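Local coordinates for protein glycoside transferase (Listeria monocytogenes, PDB 6R2M) that probably hydrolyses glycosidic bonds of exopolysaccharide outside the cell, and may have transferase activity, at residues K13-T18 against E62-K67; T68-V73 against F117-Y122. One frame throughout, in Å; residues are numbered along the deposited sequence.

Contact 1: residues K13-T18 against E62-K67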
loop_
_atom_site.group_PDB
_atom_site.type_symbol
_atom_site.label_atom_id
_atom_site.label_comp_id
_atom_site.label_asym_id
_atom_site.label_seq_id
_atom_site.Cartn_x
_atom_site.Cartn_y
_atom_site.Cartn_z
ATOM N N LYS A 13 4.230 -25.681 6.360
ATOM C CA LYS A 13 3.287 -26.744 6.038
ATOM C C LYS A 13 2.320 -26.243 4.969
ATOM O O LYS A 13 1.871 -25.097 5.012
ATOM C CB LYS A 13 2.534 -27.179 7.301
ATOM C CG LYS A 13 1.602 -28.386 7.128
ATOM C CD LYS A 13 2.135 -29.366 6.092
ATOM C CE LYS A 13 1.701 -30.802 6.350
ATOM N NZ LYS A 13 2.131 -31.320 7.677
ATOM N N GLU A 14 2.045 -27.085 3.973
ATOM C CA GLU A 14 1.173 -26.670 2.881
ATOM C C GLU A 14 -0.259 -26.526 3.381
ATOM O O GLU A 14 -0.793 -27.423 4.041
ATOM C CB GLU A 14 1.238 -27.673 1.726
ATOM C CG GLU A 14 0.449 -27.240 0.487
ATOM C CD GLU A 14 0.965 -27.867 -0.800
ATOM O OE1 GLU A 14 2.161 -28.228 -0.862
ATOM O OE2 GLU A 14 0.178 -27.977 -1.762
ATOM N N THR A 15 -0.874 -25.390 3.072
ATOM C CA THR A 15 -2.222 -25.066 3.510
ATOM C C THR A 15 -3.188 -25.147 2.334
ATOM O O THR A 15 -2.784 -25.061 1.172
ATOM C CB THR A 15 -2.273 -23.658 4.113
ATOM O OG1 THR A 15 -1.844 -22.710 3.125
ATOM C CG2 THR A 15 -1.378 -23.555 5.338
ATOM N N THR A 16 -4.485 -25.263 2.645
ATOM C CA THR A 16 -5.527 -25.264 1.619
ATOM C C THR A 16 -6.053 -23.851 1.396
ATOM O O THR A 16 -6.740 -23.312 2.276
ATOM C CB THR A 16 -6.670 -26.181 2.018
ATOM O OG1 THR A 16 -6.179 -27.516 2.169
ATOM C CG2 THR A 16 -7.763 -26.175 0.952
ATOM N N PRO A 17 -5.798 -23.226 0.245
ATOM C CA PRO A 17 -6.278 -21.860 0.027
ATOM C C PRO A 17 -7.799 -21.791 -0.019
ATOM O O PRO A 17 -8.488 -22.781 -0.296
ATOM C CB PRO A 17 -5.674 -21.477 -1.328
ATOM C CG PRO A 17 -4.549 -22.443 -1.538
ATOM C CD PRO A 17 -4.970 -23.711 -0.870
ATOM N N THR A 18 -8.319 -20.596 0.288
ATOM C CA THR A 18 -9.753 -20.362 0.130
ATOM C C THR A 18 -10.145 -20.271 -1.332
ATOM O O THR A 18 -11.316 -20.467 -1.668
ATOM C CB THR A 18 -10.195 -19.082 0.828
ATOM O OG1 THR A 18 -9.543 -17.961 0.225
ATOM C CG2 THR A 18 -9.891 -19.124 2.303
ATOM N N GLU A 62 -4.060 -13.678 3.065
ATOM C CA GLU A 62 -5.502 -13.566 3.246
ATOM C C GLU A 62 -6.227 -14.812 2.747
ATOM O O GLU A 62 -7.207 -15.250 3.361
ATOM C CB GLU A 62 -6.025 -12.308 2.536
ATOM C CG GLU A 62 -7.514 -12.064 2.693
ATOM C CD GLU A 62 -7.942 -11.859 4.141
ATOM O OE1 GLU A 62 -7.136 -11.350 4.956
ATOM O OE2 GLU A 62 -9.102 -12.213 4.456
ATOM N N VAL A 63 -5.754 -15.413 1.653
ATOM C CA VAL A 63 -6.415 -16.592 1.088
ATOM C C VAL A 63 -5.760 -17.898 1.544
ATOM O O VAL A 63 -6.072 -18.963 1.004
ATOM C CB VAL A 63 -6.507 -16.530 -0.452
ATOM C CG1 VAL A 63 -7.306 -15.305 -0.884
ATOM C CG2 VAL A 63 -5.124 -16.538 -1.127
ATOM N N ASN A 64 -4.871 -17.843 2.535
ATOM C CA ASN A 64 -4.346 -19.047 3.192
ATOM C C ASN A 64 -3.559 -19.925 2.229
ATOM O O ASN A 64 -3.738 -21.140 2.193
ATOM C CB ASN A 64 -5.468 -19.861 3.855
ATOM C CG ASN A 64 -4.928 -20.941 4.783
ATOM O OD1 ASN A 64 -3.983 -20.700 5.532
ATOM N ND2 ASN A 64 -5.499 -22.141 4.707
ATOM N N ASP A 65 -2.689 -19.317 1.423
ATOM C CA ASP A 65 -1.924 -20.062 0.418
ATOM C C ASP A 65 -0.436 -20.040 0.771
ATOM O O ASP A 65 0.341 -19.231 0.263
ATOM C CB ASP A 65 -2.190 -19.495 -0.980
ATOM C CG ASP A 65 -1.544 -20.328 -2.082
ATOM O OD1 ASP A 65 -0.809 -21.293 -1.774
ATOM O OD2 ASP A 65 -1.768 -20.008 -3.268
ATOM N N SER A 66 -0.028 -20.977 1.631
ATOM C CA SER A 66 1.357 -20.948 2.093
ATOM C C SER A 66 2.343 -21.295 0.989
ATOM O O SER A 66 3.462 -20.761 0.969
ATOM C CB SER A 66 1.525 -21.894 3.278
ATOM O OG SER A 66 1.538 -23.219 2.789
ATOM N N LYS A 67 1.961 -22.190 0.082
ATOM C CA LYS A 67 2.885 -22.589 -0.974
ATOM C C LYS A 67 3.218 -21.424 -1.897
ATOM O O LYS A 67 4.397 -21.157 -2.179
ATOM C CB LYS A 67 2.305 -23.748 -1.778
ATOM C CG LYS A 67 3.069 -24.064 -3.041
ATOM C CD LYS A 67 2.475 -25.292 -3.717
ATOM C CE LYS A 67 3.113 -25.547 -5.074
ATOM N NZ LYS A 67 2.800 -24.451 -6.035
HETATM O O HOH W 1 -0.781 -23.706 -0.072
#
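The hydroxyl of T15 is gripped from two sides: OG1 donates to N64 O at 2.6 Å, approaching from above the carbonyl plane, and accepts the nearly straight N-H of S66 (N to OG1 2.9 Å, 161° at the hydrogen). With OG1 in the crowded position between backbone N and carbonyl carbon (chi1 59°), the side chain points at the opposing turn, and its oxygen takes up the backbone N-H of the first helical residue. S66 OG in turn donates to K13 O (2.9 Å). Farther along, N64 ND2 donates to T16 O at 3.0 Å, by a more bent bond, and T18 N binds V63 O at 2.9 Å. A water bridges T15 O, D65 OD1 and K67 N.

Packing follows the same run. P17 sets its CA-H against V63 O (CA to O 3.1 Å) and rests CG on the carboxylate carbon CG of D65 at 3.7 Å, while T18 OG1 lies against V63 CB.

N64, at positive phi, is the C-prime residue of the Schellman motif ending helix 50-62, and D65 is the N-cap of helix 66-79, its OD2 hydrogen-bonded to T68 OG1 and Q23 NE2. The extended N-terminal arm, leading into helix 21-29, is thus strapped across the sharp turn between helices 50-62 and 66-79.

Contact 2: residues T68-V73 against F117-Y122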
loop_
_atom_site.group_PDB
_atom_site.type_symbol
_atom_site.label_atom_id
_atom_site.label_comp_id
_atom_site.label_asym_id
_atom_site.label_seq_id
_atom_site.Cartn_x
_atom_site.Cartn_y
_atom_site.Cartn_z
ATOM N N THR A 68 2.198 -20.709 -2.375
ATOM C CA THR A 68 2.486 -19.567 -3.239
ATOM C C THR A 68 3.162 -18.442 -2.453
ATOM O O THR A 68 4.031 -17.756 -2.993
ATOM C CB THR A 68 1.209 -19.082 -3.942
ATOM O OG1 THR A 68 0.530 -20.208 -4.518
ATOM C CG2 THR A 68 1.549 -18.084 -5.085
ATOM N N PHE A 69 2.820 -18.274 -1.174
ATOM C CA PHE A 69 3.488 -17.268 -0.355
ATOM C C PHE A 69 4.993 -17.533 -0.287
ATOM O O PHE A 69 5.803 -16.615 -0.456
ATOM C CB PHE A 69 2.874 -17.227 1.054
ATOM C CG PHE A 69 3.400 -16.102 1.895
ATOM C CD1 PHE A 69 4.542 -16.280 2.656
ATOM C CD2 PHE A 69 2.797 -14.844 1.874
ATOM C CE1 PHE A 69 5.059 -15.242 3.415
ATOM C CE2 PHE A 69 3.318 -13.788 2.623
ATOM C CZ PHE A 69 4.453 -13.987 3.395
ATOM N N GLN A 70 5.386 -18.778 -0.007
ATOM C CA GLN A 70 6.812 -19.093 0.075
ATOM C C GLN A 70 7.497 -18.926 -1.277
ATOM O O GLN A 70 8.659 -18.501 -1.329
ATOM C CB GLN A 70 7.006 -20.511 0.624
ATOM C CG GLN A 70 8.459 -21.017 0.614
ATOM C CD GLN A 70 9.413 -20.128 1.384
ATOM O OE1 GLN A 70 9.084 -19.621 2.444
ATOM N NE2 GLN A 70 10.614 -19.936 0.843
ATOM N N GLU A 71 6.796 -19.224 -2.377
ATOM C CA GLU A 71 7.388 -18.992 -3.692
ATOM C C GLU A 71 7.707 -17.519 -3.875
ATOM O O GLU A 71 8.765 -17.168 -4.416
ATOM C CB GLU A 71 6.451 -19.476 -4.801
ATOM C CG GLU A 71 6.487 -20.985 -4.963
ATOM C CD GLU A 71 5.314 -21.510 -5.739
ATOM O OE1 GLU A 71 4.459 -20.700 -6.144
ATOM O OE2 GLU A 71 5.244 -22.745 -5.928
ATOM N N GLN A 72 6.822 -16.644 -3.387
ATOM C CA GLN A 72 7.075 -15.212 -3.446
ATOM C C GLN A 72 8.223 -14.807 -2.532
ATOM O O GLN A 72 9.035 -13.962 -2.911
ATOM C CB GLN A 72 5.805 -14.437 -3.092
ATOM C CG GLN A 72 4.700 -14.670 -4.126
ATOM C CD GLN A 72 5.181 -14.377 -5.539
ATOM O OE1 GLN A 72 5.617 -13.271 -5.835
ATOM N NE2 GLN A 72 5.088 -15.370 -6.422
ATOM N N VAL A 73 8.304 -15.385 -1.326
ATOM C CA VAL A 73 9.424 -15.056 -0.435
ATOM C C VAL A 73 10.746 -15.405 -1.111
ATOM O O VAL A 73 11.731 -14.665 -0.992
ATOM C CB VAL A 73 9.287 -15.764 0.930
ATOM C CG1 VAL A 73 10.528 -15.535 1.796
ATOM C CG2 VAL A 73 8.070 -15.267 1.661
ATOM N N PHE A 117 0.680 -19.229 8.940
ATOM C CA PHE A 117 1.307 -20.439 8.427
ATOM C C PHE A 117 2.195 -21.138 9.453
ATOM O O PHE A 117 2.939 -22.050 9.077
ATOM C CB PHE A 117 2.125 -20.110 7.179
ATOM C CG PHE A 117 1.322 -19.470 6.083
ATOM C CD1 PHE A 117 0.027 -19.911 5.800
ATOM C CD2 PHE A 117 1.859 -18.442 5.324
ATOM C CE1 PHE A 117 -0.714 -19.336 4.783
ATOM C CE2 PHE A 117 1.131 -17.861 4.310
ATOM C CZ PHE A 117 -0.167 -18.302 4.042
ATOM N N SER A 118 2.151 -20.716 10.718
ATOM C CA SER A 118 2.922 -21.328 11.811
ATOM C C SER A 118 4.387 -21.527 11.416
ATOM O O SER A 118 4.929 -22.634 11.435
ATOM C CB SER A 118 2.283 -22.649 12.239
ATOM O OG SER A 118 0.993 -22.418 12.789
ATOM N N PHE A 119 5.029 -20.414 11.069
ATOM C CA PHE A 119 6.367 -20.437 10.483
ATOM C C PHE A 119 7.164 -19.287 11.081
ATOM O O PHE A 119 7.215 -18.183 10.522
ATOM C CB PHE A 119 6.295 -20.344 8.957
ATOM C CG PHE A 119 7.496 -20.909 8.251
ATOM C CD1 PHE A 119 7.795 -22.253 8.337
ATOM C CD2 PHE A 119 8.296 -20.099 7.467
ATOM C CE1 PHE A 119 8.882 -22.778 7.669
ATOM C CE2 PHE A 119 9.390 -20.621 6.792
ATOM C CZ PHE A 119 9.686 -21.961 6.901
ATOM N N PRO A 120 7.807 -19.514 12.230
ATOM C CA PRO A 120 8.468 -18.402 12.933
ATOM C C PRO A 120 9.545 -17.706 12.126
ATOM O O PRO A 120 9.819 -16.524 12.374
ATOM C CB PRO A 120 9.059 -19.081 14.179
ATOM C CG PRO A 120 8.174 -20.257 14.419
ATOM C CD PRO A 120 7.781 -20.748 13.039
ATOM N N SER A 121 10.182 -18.380 11.170
ATOM C CA SER A 121 11.271 -17.701 10.473
ATOM C C SER A 121 10.785 -16.515 9.641
ATOM O O SER A 121 11.568 -15.590 9.397
ATOM C CB SER A 121 12.074 -18.684 9.613
ATOM O OG SER A 121 11.292 -19.266 8.596
ATOM N N TYR A 122 9.512 -16.482 9.233
ATOM C CA TYR A 122 9.004 -15.269 8.588
ATOM C C TYR A 122 9.039 -14.087 9.555
ATOM O O TYR A 122 9.319 -12.950 9.164
ATOM C CB TYR A 122 7.569 -15.480 8.086
ATOM C CG TYR A 122 7.403 -16.413 6.904
ATOM C CD1 TYR A 122 8.434 -16.643 5.997
ATOM C CD2 TYR A 122 6.191 -17.054 6.693
ATOM C CE1 TYR A 122 8.251 -17.500 4.909
ATOM C CE2 TYR A 122 6.001 -17.895 5.626
ATOM C CZ TYR A 122 7.024 -18.115 4.737
ATOM O OH TYR A 122 6.810 -18.975 3.689
#
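Residues T68-V73 form regular turns of helix 66-79, closed by bonds such as V73 N to F69 O, whereas F117-F119 link helix 100-116 to helix 120-136, whose start completes the segment. The backbones stay well apart, with V73 CA and Y122 CA 9.0 Å from each other, so side chains must bridge the gap. Helix 100-116 ends in a Schellman motif, with S118, at positive phi, as its C-prime residue. What fills the gap is an aromatic cluster of F69, F117 and Y122, packed in an all-helical region consistent with the alpha/alpha barrel of related glycoside hydrolases.

F69 and Y122 meet tip to tip in a T-shaped (edge-to-face) pair: the edge of F69 points at the face of Y122, centroids 5.1 Å apart and planes at 63°, with F69 CE1 offset toward the rim. On the opposite face F119 CD2 sits over the ring centre, so Y122 is clamped from both sides. F117 sends CE2 against F69 CB at 3.7 Å. F69, its CG anti to the backbone N, also touches M57 and V61 of helix 50-62 and A113 of helix 100-116, while V73 CG2 touches Y122 CE1.

The polar tip of the tyrosine is satisfied within the contact. Q70 bends at chi2 (57°), bringing its amide almost coplanar with the phenol ring, and Y122 OH donates along a lone pair of Q70 OE1, 2.7 Å away in the carbonyl plane.

Read from the N terminus, the two contacts come in series, neither nested nor crossed. Contact 1 closes a loop holding helices 21-29 and 50-62, bringing the start of helix 66-79 back against the N-terminal arm; contact 2 opens on the very next residue and closes a second loop through helix 100-116. Helix 66-79 serves both, its first two residues in contact 1 and the next six in contact 2. They also touch directly through the F117 ring, whose CD1 packs on S66 CB at 3.5 Å and whose CE1 touches N64 OD1 and T15 OG1. The arm, whose P12 touches F119 and Y122, the 50-62/66-79 turn and the 100-116/120-136 connection are thereby tied together.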